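Local coordinates for protein putative diguanylate cyclase (GGDEF) with PAS/PAC domain (Rhodopseudomonas palustris, PDB 3LIF) that probably makes cyclic di-GMP from GTP through its GGDEF domain, the present chain being the extracellular PDC-fold sensor domain of this membrane protein, at residues A[29-34]-A[152-157]; A[79-84]-A[90-95]; A[208-213]-A[219-224]; A[117-120]-A[125-128]. All coordinates share one frame; numbering follows the deposited sequence.

Interaction 1. Residues A[29-34]-A[152-157]; sequences THTFQG and EYFSTF
Thr31 and Phe154, with CA atoms 9.2 Å apart, mark the register of two helices whose short segments run nearly antiparallel, at 154°, with axes 12.4 Å apart. At that spacing side chains alone bridge the gap. The Phe154 ring reaches across to Thr31 and Phe32 and leads with its far end: CZ lies 3.6 Å from CE1 of Phe32 and 3.8 Å from CG2 of Thr31. The Phe32 side chain crosses that of Phe154 at about a right angle, yet the two rings end up near parallel and slid apart, with centroids 6.0 Å from each other, so that they hardly overlap. CG2 of Thr31, turned opposite the backbone N, points at the incoming rings and touches CE2 of Tyr153 as well (3.7 Å). OG1 of Thr31 lies at the edge of the Tyr153 ring, in plane, but is hydrogen-bonded back to the carbonyl of His27 one turn earlier. Ile149, on the neighbouring strand 141-149, packs against both phenylalanines, while Pro68 and Gln69 lie against Tyr153. The contact packs the short helix 151-158 against the long N-terminal helix 5-47, the helix that spans the domain in the PDC fold of such sensor domains.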
loop_
_atom_site.group_PDB
_atom_site.type_symbol
_atom_site.label_atom_id
_atom_site.label_comp_id
_atom_site.label_asym_id
_atom_site.label_seq_id
_atom_site.Cartn_x
_atom_site.Cartn_y
_atom_site.Cartn_z
ATOM N N THR A 29 4.748 -1.816 7.502
ATOM C CA THR A 29 6.160 -1.990 7.261
ATOM C C THR A 29 6.490 -3.447 6.930
ATOM O O THR A 29 7.133 -3.734 5.934
ATOM C CB THR A 29 7.041 -1.514 8.390
ATOM O OG1 THR A 29 6.869 -0.096 8.587
ATOM C CG2 THR A 29 8.489 -1.785 7.994
ATOM N N HIS A 30 6.033 -4.378 7.733
ATOM C CA HIS A 30 6.419 -5.771 7.526
ATOM C C HIS A 30 5.858 -6.267 6.190
ATOM O O HIS A 30 6.549 -7.001 5.469
ATOM C CB HIS A 30 5.966 -6.721 8.674
ATOM C CG HIS A 30 6.649 -6.496 9.995
ATOM N ND1 HIS A 30 7.945 -6.034 10.105
ATOM C CD2 HIS A 30 6.209 -6.694 11.266
ATOM C CE1 HIS A 30 8.263 -5.934 11.385
ATOM N NE2 HIS A 30 7.228 -6.330 12.108
ATOM N N THR A 31 4.618 -5.878 5.858
ATOM C CA THR A 31 4.004 -6.353 4.607
ATOM C C THR A 31 4.744 -5.844 3.355
ATOM O O THR A 31 5.097 -6.616 2.475
ATOM C CB THR A 31 2.597 -5.901 4.493
ATOM O OG1 THR A 31 1.859 -6.373 5.630
ATOM C CG2 THR A 31 1.995 -6.434 3.216
ATOM N N PHE A 32 5.001 -4.547 3.288
ATOM C CA PHE A 32 5.817 -4.054 2.181
ATOM C C PHE A 32 7.217 -4.660 2.148
ATOM O O PHE A 32 7.708 -4.991 1.064
ATOM C CB PHE A 32 5.807 -2.519 2.092
ATOM C CG PHE A 32 4.503 -1.998 1.573
ATOM C CD1 PHE A 32 3.424 -1.822 2.423
ATOM C CD2 PHE A 32 4.317 -1.771 0.211
ATOM C CE1 PHE A 32 2.189 -1.388 1.932
ATOM C CE2 PHE A 32 3.104 -1.297 -0.265
ATOM C CZ PHE A 32 2.036 -1.144 0.580
ATOM N N GLN A 33 7.837 -4.838 3.321
ATOM C CA GLN A 33 9.164 -5.400 3.405
ATOM C C GLN A 33 9.095 -6.781 2.770
ATOM O O GLN A 33 9.920 -7.167 1.959
ATOM C CB GLN A 33 9.477 -5.602 4.847
ATOM C CG GLN A 33 10.921 -5.761 5.159
ATOM C CD GLN A 33 11.387 -4.469 5.828
ATOM O OE1 GLN A 33 11.647 -4.453 7.040
ATOM N NE2 GLN A 33 11.438 -3.358 5.057
ATOM N N GLY A 34 8.071 -7.523 3.132
ATOM C CA GLY A 34 7.930 -8.850 2.588
ATOM C C GLY A 34 8.007 -8.802 1.081
ATOM O O GLY A 34 8.683 -9.624 0.476
ATOM N N GLU A 152 -7.215 -6.391 -0.391
ATOM C CA GLU A 152 -7.968 -7.302 0.485
ATOM C C GLU A 152 -7.078 -7.865 1.627
ATOM O O GLU A 152 -7.517 -8.107 2.761
ATOM C CB GLU A 152 -8.588 -8.418 -0.345
ATOM C CG GLU A 152 -9.447 -9.427 0.400
ATOM C CD GLU A 152 -10.303 -10.255 -0.578
ATOM O OE1 GLU A 152 -10.787 -9.690 -1.599
ATOM O OE2 GLU A 152 -10.482 -11.481 -0.348
ATOM N N TYR A 153 -5.809 -8.032 1.366
ATOM C CA TYR A 153 -5.002 -8.474 2.432
ATOM C C TYR A 153 -5.088 -7.499 3.596
ATOM O O TYR A 153 -5.105 -7.931 4.759
ATOM C CB TYR A 153 -3.576 -8.531 1.986
ATOM C CG TYR A 153 -2.632 -8.989 3.014
ATOM C CD1 TYR A 153 -2.629 -10.327 3.436
ATOM C CD2 TYR A 153 -1.693 -8.103 3.557
ATOM C CE1 TYR A 153 -1.704 -10.772 4.360
ATOM C CE2 TYR A 153 -0.759 -8.524 4.505
ATOM C CZ TYR A 153 -0.785 -9.864 4.876
ATOM O OH TYR A 153 0.084 -10.294 5.792
ATOM N N PHE A 154 -5.077 -6.195 3.325
ATOM C CA PHE A 154 -5.078 -5.238 4.415
ATOM C C PHE A 154 -6.491 -5.125 5.051
ATOM O O PHE A 154 -6.644 -5.095 6.284
ATOM C CB PHE A 154 -4.608 -3.870 3.947
ATOM C CG PHE A 154 -3.137 -3.771 3.740
ATOM C CD1 PHE A 154 -2.285 -3.522 4.812
ATOM C CD2 PHE A 154 -2.606 -3.852 2.460
ATOM C CE1 PHE A 154 -0.929 -3.411 4.630
ATOM C CE2 PHE A 154 -1.226 -3.742 2.250
ATOM C CZ PHE A 154 -0.382 -3.509 3.342
ATOM N N SER A 155 -7.518 -5.042 4.228
ATOM C CA SER A 155 -8.814 -4.839 4.815
ATOM C C SER A 155 -9.189 -6.030 5.694
ATOM O O SER A 155 -9.888 -5.907 6.676
ATOM C CB SER A 155 -9.870 -4.579 3.737
ATOM O OG SER A 155 -9.752 -5.497 2.684
ATOM N N THR A 156 -8.701 -7.206 5.358
ATOM C CA THR A 156 -9.061 -8.404 6.085
ATOM C C THR A 156 -8.391 -8.402 7.436
ATOM O O THR A 156 -8.972 -8.767 8.418
ATOM C CB THR A 156 -8.608 -9.574 5.235
ATOM O OG1 THR A 156 -9.608 -9.746 4.233
ATOM C CG2 THR A 156 -8.346 -10.884 6.030
ATOM N N PHE A 157 -7.147 -7.997 7.469
ATOM C CA PHE A 157 -6.482 -7.799 8.709
ATOM C C PHE A 157 -7.237 -6.713 9.482
ATOM O O PHE A 157 -7.384 -6.820 10.712
ATOM C CB PHE A 157 -5.069 -7.304 8.418
ATOM C CG PHE A 157 -4.255 -7.036 9.640
ATOM C CD1 PHE A 157 -4.134 -7.995 10.638
ATOM C CD2 PHE A 157 -3.584 -5.840 9.797
ATOM C CE1 PHE A 157 -3.358 -7.743 11.781
ATOM C CE2 PHE A 157 -2.820 -5.577 10.927
ATOM C CZ PHE A 157 -2.704 -6.533 11.918
#

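Interaction 2. Residues A[79-84]-A[90-95]; sequences DGQLTY and VPALDN
Leu82 points its side chain at the 90-95 segment, where its CD1 meets CG1 of Val90 at 3.6 Å, the two side chains passing at a slant. Its CG is anti to the backbone N (chi1 172°), which also brings Leu82 CG against the carbonyl O of Pro91. Gln81 takes another course: its chain bends at chi2 (-93°), which turns the amide back across the opposing backbone. From there NE2 gives a weak hydrogen bond to the carbonyl O of Ala92 (3.0 Å). The backbones run roughly antiparallel and form a single bridge, Gln81 with Asp94, set between two firmer bonds: Leu82 N to Leu93 O (2.9 Å, nearly straight) and Asn95 N to Gly80 O (2.7 Å). Strand 82-85 is the outermost strand of its five-stranded antiparallel PDC sheet, and this link covers its outer side with irregular chain. Two inverse gamma turns, centred on Pro91 and Ala92, shape that chain; in the second, Leu93 N bonds to Pro91 O. Within the sheet, Leu82 also touches Ala74 and Leu76 of the neighbouring strand 70-76, and its side chain comes within about 4 Å of a bound methylpentanediol, probably from the crystallisation liquor. The Asp94 carboxylate turns to the Ser96 hydroxyl.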
loop_
_atom_site.group_PDB
_atom_site.type_symbol
_atom_site.label_atom_id
_atom_site.label_comp_id
_atom_site.label_asym_id
_atom_site.label_seq_id
_atom_site.Cartn_x
_atom_site.Cartn_y
_atom_site.Cartn_z
ATOM N N ASP A 79 12.360 -1.648 -22.868
ATOM C CA ASP A 79 11.480 -0.854 -23.749
ATOM C C ASP A 79 10.062 -0.793 -23.209
ATOM O O ASP A 79 9.170 -0.212 -23.838
ATOM C CB ASP A 79 11.446 -1.373 -25.228
ATOM C CG ASP A 79 12.832 -1.374 -25.911
ATOM O OD1 ASP A 79 13.419 -0.295 -26.047
ATOM O OD2 ASP A 79 13.323 -2.452 -26.305
ATOM N N GLY A 80 9.820 -1.358 -22.041
ATOM C CA GLY A 80 8.509 -1.157 -21.448
ATOM C C GLY A 80 7.530 -2.214 -21.911
ATOM O O GLY A 80 6.344 -2.098 -21.662
ATOM N N GLN A 81 8.015 -3.245 -22.605
ATOM C CA GLN A 81 7.131 -4.261 -23.167
ATOM C C GLN A 81 6.952 -5.439 -22.208
ATOM O O GLN A 81 7.920 -5.977 -21.672
ATOM C CB GLN A 81 7.670 -4.715 -24.519
ATOM C CG GLN A 81 6.812 -4.239 -25.744
ATOM C CD GLN A 81 5.753 -5.302 -26.158
ATOM O OE1 GLN A 81 4.933 -5.094 -27.063
ATOM N NE2 GLN A 81 5.777 -6.449 -25.472
ATOM N N LEU A 82 5.731 -5.860 -21.973
ATOM C CA LEU A 82 5.539 -6.865 -20.955
ATOM C C LEU A 82 6.046 -8.184 -21.487
ATOM O O LEU A 82 5.517 -8.704 -22.423
ATOM C CB LEU A 82 4.060 -6.948 -20.588
ATOM C CG LEU A 82 3.339 -7.967 -19.679
ATOM C CD1 LEU A 82 3.919 -9.401 -19.654
ATOM C CD2 LEU A 82 3.065 -7.411 -18.253
ATOM N N THR A 83 7.063 -8.748 -20.867
ATOM C CA THR A 83 7.575 -10.045 -21.289
ATOM C C THR A 83 7.187 -11.298 -20.494
ATOM O O THR A 83 7.158 -12.373 -21.041
ATOM C CB THR A 83 9.073 -10.006 -21.281
ATOM O OG1 THR A 83 9.506 -9.645 -19.964
ATOM C CG2 THR A 83 9.558 -8.988 -22.308
ATOM N N TYR A 84 6.946 -11.186 -19.196
ATOM C CA TYR A 84 6.500 -12.328 -18.375
ATOM C C TYR A 84 5.471 -11.838 -17.366
ATOM O O TYR A 84 5.438 -10.623 -17.037
ATOM C CB TYR A 84 7.663 -12.921 -17.591
ATOM C CG TYR A 84 8.858 -13.331 -18.412
ATOM C CD1 TYR A 84 8.955 -14.619 -18.952
ATOM C CD2 TYR A 84 9.897 -12.435 -18.658
ATOM C CE1 TYR A 84 10.058 -15.007 -19.708
ATOM C CE2 TYR A 84 10.995 -12.795 -19.408
ATOM C CZ TYR A 84 11.065 -14.094 -19.929
ATOM O OH TYR A 84 12.153 -14.469 -20.652
ATOM N N VAL A 90 -0.744 -14.136 -21.151
ATOM C CA VAL A 90 0.177 -13.120 -20.747
ATOM C C VAL A 90 -0.017 -11.929 -21.656
ATOM O O VAL A 90 0.213 -12.001 -22.852
ATOM C CB VAL A 90 1.600 -13.647 -20.918
ATOM C CG1 VAL A 90 2.615 -12.620 -20.524
ATOM C CG2 VAL A 90 1.795 -14.934 -20.120
ATOM N N PRO A 91 -0.464 -10.807 -21.106
ATOM C CA PRO A 91 -0.736 -9.707 -22.022
ATOM C C PRO A 91 0.526 -8.975 -22.396
ATOM O O PRO A 91 0.858 -7.991 -21.763
ATOM C CB PRO A 91 -1.610 -8.801 -21.192
ATOM C CG PRO A 91 -1.160 -9.096 -19.765
ATOM C CD PRO A 91 -0.924 -10.539 -19.743
ATOM N N ALA A 92 1.220 -9.432 -23.433
ATOM C CA ALA A 92 2.505 -8.838 -23.810
ATOM C C ALA A 92 2.369 -7.501 -24.518
ATOM O O ALA A 92 2.897 -7.298 -25.623
ATOM C CB ALA A 92 3.292 -9.797 -24.661
ATOM N N LEU A 93 1.675 -6.578 -23.871
ATOM C CA LEU A 93 1.505 -5.244 -24.423
ATOM C C LEU A 93 2.636 -4.279 -24.071
ATOM O O LEU A 93 3.517 -4.537 -23.267
ATOM C CB LEU A 93 0.200 -4.651 -23.919
ATOM C CG LEU A 93 -1.158 -5.130 -24.425
ATOM C CD1 LEU A 93 -1.028 -6.096 -25.543
ATOM C CD2 LEU A 93 -1.896 -5.767 -23.317
ATOM N N ASP A 94 2.582 -3.126 -24.685
ATOM C CA ASP A 94 3.552 -2.080 -24.466
ATOM C C ASP A 94 3.088 -1.162 -23.315
ATOM O O ASP A 94 2.042 -0.542 -23.434
ATOM C CB ASP A 94 3.669 -1.265 -25.763
ATOM C CG ASP A 94 4.410 0.055 -25.579
ATOM O OD1 ASP A 94 3.929 1.038 -26.160
ATOM O OD2 ASP A 94 5.461 0.134 -24.882
ATOM N N ASN A 95 3.870 -1.059 -22.236
ATOM C CA ASN A 95 3.466 -0.258 -21.067
ATOM C C ASN A 95 4.452 0.858 -20.726
ATOM O O ASN A 95 4.411 1.434 -19.640
ATOM C CB ASN A 95 3.213 -1.141 -19.843
ATOM C CG ASN A 95 2.086 -2.113 -20.069
ATOM O OD1 ASN A 95 2.324 -3.278 -20.298
ATOM N ND2 ASN A 95 0.866 -1.646 -20.019
#

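Interaction 3. Residues A[208-213]-A[219-224]; sequences YYLTVS and TKYLAY
Tyr208 carries its CG opposite the backbone N (chi1 -171°), which sends the ring across strand 219-224 toward Tyr221. The two rings are near parallel but displaced, with centroids 5.4 Å apart and little overlap; CB of Ala223 meets the edge of the Tyr208 ring in its plane, 3.6 Å from CD1. Tyr209 and Tyr224 share a different rotation, with CG between the backbone N and the carbonyl carbon (chi1 62° and 72°), and it brings Tyr224 CE2 to the edge of the Tyr209 ring, near its plane, 3.5 Å from Tyr209 CE2, with the side chains crossing at about a right angle. Leu210 sets CD1 over one face of the Tyr221 ring, a CH-pi contact 3.9 Å from the centroid. All this rides on an antiparallel beta hairpin at the margin of the second five-stranded PDC sheet, strand 206-212 being outermost. Tyr209 and Leu222 exchange two backbone hydrogen bonds (2.8 Å from Tyr209 N to Leu222 O), as do Thr211 and Lys220. Tyr208, Leu210, Tyr221 and Ala223 lie on one face, where helix 5-47 covers Tyr208 and Ala223; on the other, helix 195-203 packs against Tyr209 and Tyr224. Near the turn, a water joins Ser213 OG (2.7 Å) to Lys220 NZ (3.2 Å). The ammonium also forms a salt bridge with Asp216 and a hydrogen bond to the carbonyl of Gly166, while Ser213 OG bonds to the backbone N of Phe215 and Asp216.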
loop_
_atom_site.group_PDB
_atom_site.type_symbol
_atom_site.label_atom_id
_atom_site.label_comp_id
_atom_site.label_asym_id
_atom_site.label_seq_id
_atom_site.Cartn_x
_atom_site.Cartn_y
_atom_site.Cartn_z
ATOM N N TYR A 208 -2.502 12.002 17.619
ATOM C CA TYR A 208 -3.932 11.760 18.088
ATOM C C TYR A 208 -4.888 12.936 18.305
ATOM O O TYR A 208 -4.544 13.826 19.013
ATOM C CB TYR A 208 -3.877 11.064 19.423
ATOM C CG TYR A 208 -5.171 10.541 20.003
ATOM C CD1 TYR A 208 -5.635 9.260 19.678
ATOM C CD2 TYR A 208 -5.889 11.286 20.956
ATOM C CE1 TYR A 208 -6.819 8.739 20.249
ATOM C CE2 TYR A 208 -7.081 10.794 21.538
ATOM C CZ TYR A 208 -7.535 9.509 21.182
ATOM O OH TYR A 208 -8.686 9.006 21.734
ATOM N N TYR A 209 -6.109 12.941 17.783
ATOM C CA TYR A 209 -6.924 14.167 17.893
ATOM C C TYR A 209 -8.375 14.023 17.475
ATOM O O TYR A 209 -8.793 12.985 16.991
ATOM C CB TYR A 209 -6.312 15.323 17.091
ATOM C CG TYR A 209 -6.225 15.057 15.611
ATOM C CD1 TYR A 209 -7.273 15.365 14.774
ATOM C CD2 TYR A 209 -5.095 14.467 15.057
ATOM C CE1 TYR A 209 -7.195 15.086 13.427
ATOM C CE2 TYR A 209 -5.020 14.185 13.711
ATOM C CZ TYR A 209 -6.058 14.498 12.895
ATOM O OH TYR A 209 -5.989 14.208 11.533
ATOM N N LEU A 210 -9.168 15.059 17.619
ATOM C CA LEU A 210 -10.580 14.851 17.374
ATOM C C LEU A 210 -10.942 15.364 16.013
ATOM O O LEU A 210 -10.478 16.390 15.642
ATOM C CB LEU A 210 -11.409 15.558 18.435
ATOM C CG LEU A 210 -12.911 15.363 18.195
ATOM C CD1 LEU A 210 -13.549 14.333 19.132
ATOM C CD2 LEU A 210 -13.628 16.734 18.281
ATOM N N THR A 211 -11.773 14.680 15.248
ATOM C CA THR A 211 -11.956 15.108 13.861
ATOM C C THR A 211 -13.240 14.538 13.265
ATOM O O THR A 211 -13.979 13.813 13.918
ATOM C CB THR A 211 -10.734 14.677 13.017
ATOM O OG1 THR A 211 -10.775 15.344 11.776
ATOM C CG2 THR A 211 -10.764 13.214 12.734
ATOM N N VAL A 212 -13.553 14.878 12.031
ATOM C CA VAL A 212 -14.782 14.378 11.451
ATOM C C VAL A 212 -14.418 13.355 10.363
ATOM O O VAL A 212 -13.595 13.615 9.516
ATOM C CB VAL A 212 -15.650 15.519 10.811
ATOM C CG1 VAL A 212 -16.885 14.929 10.151
ATOM C CG2 VAL A 212 -16.057 16.578 11.801
ATOM N N SER A 213 -15.049 12.194 10.368
ATOM C CA SER A 213 -14.801 11.225 9.344
ATOM C C SER A 213 -15.322 11.748 8.053
ATOM O O SER A 213 -16.455 12.205 7.951
ATOM C CB SER A 213 -15.508 9.911 9.645
ATOM O OG SER A 213 -15.481 9.062 8.503
ATOM N N THR A 219 -18.280 12.291 14.233
ATOM C CA THR A 219 -17.198 12.814 15.012
ATOM C C THR A 219 -16.449 11.656 15.630
ATOM O O THR A 219 -17.088 10.771 16.195
ATOM C CB THR A 219 -17.746 13.628 16.169
ATOM O OG1 THR A 219 -18.242 14.862 15.676
ATOM C CG2 THR A 219 -16.652 13.967 17.182
ATOM N N LYS A 220 -15.111 11.656 15.554
ATOM C CA LYS A 220 -14.350 10.663 16.275
ATOM C C LYS A 220 -12.976 11.098 16.650
ATOM O O LYS A 220 -12.446 12.056 16.097
ATOM C CB LYS A 220 -14.243 9.372 15.499
ATOM C CG LYS A 220 -14.715 9.432 14.095
ATOM C CD LYS A 220 -14.881 8.014 13.555
ATOM C CE LYS A 220 -16.113 7.948 12.684
ATOM N NZ LYS A 220 -16.032 6.774 11.778
ATOM N N TYR A 221 -12.440 10.405 17.651
ATOM C CA TYR A 221 -11.038 10.471 17.958
ATOM C C TYR A 221 -10.281 9.595 16.967
ATOM O O TYR A 221 -10.696 8.463 16.694
ATOM C CB TYR A 221 -10.762 9.975 19.366
ATOM C CG TYR A 221 -11.043 11.010 20.390
ATOM C CD1 TYR A 221 -12.331 11.188 20.879
ATOM C CD2 TYR A 221 -10.034 11.849 20.859
ATOM C CE1 TYR A 221 -12.629 12.151 21.822
ATOM C CE2 TYR A 221 -10.320 12.843 21.838
ATOM C CZ TYR A 221 -11.632 12.986 22.310
ATOM O OH TYR A 221 -11.955 13.951 23.272
ATOM N N LEU A 222 -9.175 10.142 16.454
ATOM C CA LEU A 222 -8.326 9.516 15.462
ATOM C C LEU A 222 -6.860 9.502 15.903
ATOM O O LEU A 222 -6.246 10.531 16.389
ATOM C CB LEU A 222 -8.439 10.280 14.137
ATOM C CG LEU A 222 -7.572 9.846 12.921
ATOM C CD1 LEU A 222 -8.239 10.254 11.647
ATOM C CD2 LEU A 222 -6.146 10.379 12.980
ATOM N N ALA A 223 -6.267 8.340 15.739
ATOM C CA ALA A 223 -4.848 8.248 15.974
ATOM C C ALA A 223 -4.235 7.896 14.611
ATOM O O ALA A 223 -4.810 7.086 13.855
ATOM C CB ALA A 223 -4.563 7.172 16.977
ATOM N N TYR A 224 -3.094 8.521 14.308
ATOM C CA TYR A 224 -2.363 8.266 13.088
ATOM C C TYR A 224 -0.899 8.157 13.378
ATOM O O TYR A 224 -0.396 8.716 14.347
ATOM C CB TYR A 224 -2.523 9.414 12.121
ATOM C CG TYR A 224 -1.773 10.659 12.535
ATOM C CD1 TYR A 224 -0.438 10.808 12.204
ATOM C CD2 TYR A 224 -2.410 11.703 13.296
ATOM C CE1 TYR A 224 0.268 11.961 12.557
ATOM C CE2 TYR A 224 -1.736 12.859 13.658
ATOM C CZ TYR A 224 -0.381 12.973 13.280
ATOM O OH TYR A 224 0.371 14.070 13.591
HETATM O O HOH W 1 -13.863 7.144 9.421
#

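Interaction 4. Residues A[117-120]-A[125-128]; sequences PIQS and VWVF
Ile118 and Val127 form the hydrogen-bonded pair of an antiparallel beta hairpin, in which strand 113-119, outermost in its five-stranded PDC sheet, turns back into strand 126-135. Both of their backbone bonds are close to straight: Ile118 N to Val127 O at 3.0 Å and Val127 N to Ile118 O at 2.9 Å. A third bond, Ser120 N to Val125 O, also 3.0 Å, closes the ladder toward the turn. Here the N-H itself aims well at the oxygen, but it arrives from above the carbonyl plane, 40° out of it. The Ser120 hydroxyl is engaged within the turn, where the backbone N of Thr122 and of Ser123 bond to it.

Weaker CH contacts to oxygen accompany this ladder. CA of Trp126 approaches Ile118 O, and CA of Pro117 approaches Val127 O, both at 3.4 Å.

Two aromatic contacts flank the Ile118-Val127 pair. Gln119 and Trp126 form the neighbouring non-hydrogen-bonded pair, so their side chains rise from the same face of the sheet, and with chi1 at -80° the indole swings across to the partner strand, its six-membered ring facing CB of Gln119. On the other side of Ile118, the backbone N and CA of Pro117, which follows a cis peptide bond, lie over one face of the Phe128 ring, N 3.8 Å from CZ, and its CB touches CE1 (4.0 Å). The chain turns a corner at this proline. Outside the hairpin, Arg98 hydrogen-bonds to the carbonyl of Gln119 and touches Ile118, while Thr187 touches Phe128. At the indole, CB of Gln119 stands 3.5 Å from the centroid of the Trp126 six-membered ring, almost on its normal.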
loop_
_atom_site.group_PDB
_atom_site.type_symbol
_atom_site.label_atom_id
_atom_site.label_comp_id
_atom_site.label_asym_id
_atom_site.label_seq_id
_atom_site.Cartn_x
_atom_site.Cartn_y
_atom_site.Cartn_z
ATOM N N PRO A 117 -3.401 5.637 -7.821
ATOM C CA PRO A 117 -4.057 4.419 -8.284
ATOM C C PRO A 117 -3.996 4.330 -9.814
ATOM O O PRO A 117 -4.051 5.350 -10.467
ATOM C CB PRO A 117 -5.514 4.617 -7.856
ATOM C CG PRO A 117 -5.681 6.144 -7.704
ATOM C CD PRO A 117 -4.333 6.774 -7.716
ATOM N N ILE A 118 -3.857 3.130 -10.372
ATOM C CA ILE A 118 -3.907 2.967 -11.816
ATOM C C ILE A 118 -4.796 1.796 -12.154
ATOM O O ILE A 118 -5.138 0.936 -11.311
ATOM C CB ILE A 118 -2.541 2.701 -12.438
ATOM C CG1 ILE A 118 -1.936 1.382 -11.869
ATOM C CG2 ILE A 118 -1.626 3.942 -12.320
ATOM C CD1 ILE A 118 -0.362 1.213 -12.119
ATOM N N GLN A 119 -5.218 1.780 -13.407
ATOM C CA GLN A 119 -6.128 0.745 -13.798
ATOM C C GLN A 119 -5.291 -0.408 -14.357
ATOM O O GLN A 119 -4.645 -0.266 -15.399
ATOM C CB GLN A 119 -7.145 1.283 -14.766
ATOM C CG GLN A 119 -8.136 0.217 -15.053
ATOM C CD GLN A 119 -9.224 0.660 -15.985
ATOM O OE1 GLN A 119 -10.267 0.014 -16.074
ATOM N NE2 GLN A 119 -9.009 1.771 -16.672
ATOM N N SER A 120 -5.235 -1.509 -13.612
ATOM C CA SER A 120 -4.267 -2.541 -13.877
ATOM C C SER A 120 -4.372 -3.019 -15.306
ATOM O O SER A 120 -5.415 -3.514 -15.709
ATOM C CB SER A 120 -4.539 -3.731 -12.958
ATOM O OG SER A 120 -4.109 -4.980 -13.504
ATOM N N VAL A 125 -8.927 -3.984 -12.774
ATOM C CA VAL A 125 -9.168 -3.372 -11.457
ATOM C C VAL A 125 -8.256 -2.189 -11.088
ATOM O O VAL A 125 -7.048 -2.199 -11.378
ATOM C CB VAL A 125 -8.912 -4.409 -10.364
ATOM C CG1 VAL A 125 -9.138 -3.764 -8.978
ATOM C CG2 VAL A 125 -9.740 -5.679 -10.628
ATOM N N TRP A 126 -8.822 -1.189 -10.401
ATOM C CA TRP A 126 -8.085 0.020 -10.002
ATOM C C TRP A 126 -7.305 -0.308 -8.764
ATOM O O TRP A 126 -7.894 -0.661 -7.755
ATOM C CB TRP A 126 -9.041 1.160 -9.727
ATOM C CG TRP A 126 -9.482 1.799 -11.016
ATOM C CD1 TRP A 126 -10.570 1.441 -11.783
ATOM C CD2 TRP A 126 -8.813 2.855 -11.733
ATOM N NE1 TRP A 126 -10.617 2.215 -12.923
ATOM C CE2 TRP A 126 -9.561 3.088 -12.928
ATOM C CE3 TRP A 126 -7.655 3.606 -11.500
ATOM C CZ2 TRP A 126 -9.194 4.065 -13.888
ATOM C CZ3 TRP A 126 -7.278 4.585 -12.460
ATOM C CH2 TRP A 126 -8.057 4.801 -13.639
ATOM N N VAL A 127 -5.982 -0.225 -8.831
ATOM C CA VAL A 127 -5.161 -0.778 -7.777
ATOM C C VAL A 127 -3.992 0.106 -7.542
ATOM O O VAL A 127 -3.751 1.054 -8.276
ATOM C CB VAL A 127 -4.608 -2.130 -8.188
ATOM C CG1 VAL A 127 -5.740 -3.090 -8.506
ATOM C CG2 VAL A 127 -3.720 -1.984 -9.394
ATOM N N PHE A 128 -3.282 -0.183 -6.474
ATOM C CA PHE A 128 -1.938 0.325 -6.288
ATOM C C PHE A 128 -0.933 -0.794 -6.563
ATOM O O PHE A 128 -1.241 -2.000 -6.484
ATOM C CB PHE A 128 -1.732 0.824 -4.867
ATOM C CG PHE A 128 -2.374 2.117 -4.612
ATOM C CD1 PHE A 128 -3.747 2.188 -4.477
ATOM C CD2 PHE A 128 -1.594 3.280 -4.552
ATOM C CE1 PHE A 128 -4.357 3.402 -4.265
ATOM C CE2 PHE A 128 -2.165 4.519 -4.333
ATOM C CZ PHE A 128 -3.563 4.593 -4.197
#

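Overall arrangement
The four contacts are separate, and none touches another. Interactions 2 and 4 each involve one of the outermost strands of the first five-stranded sheet, 82-85 and 113-119; their centres are about 17 Å apart and their nearest atoms about 7 Å. Interaction 1, near the middle of the molecule, closes the loop in which both are nested; its centre is about 17 Å from that of interaction 4. Interaction 3 belongs to the second sheet and lies about 44 Å from interaction 2, centre to centre, on the opposite side of the chain's centre. Helix 5-47 links the halves, touching interaction 3 and supplying one side of interaction 1. Methylpentanediol is bound near interactions 2 and 4, and citrate near Tyr224 of interaction 3, all probably from the crystallisation liquor.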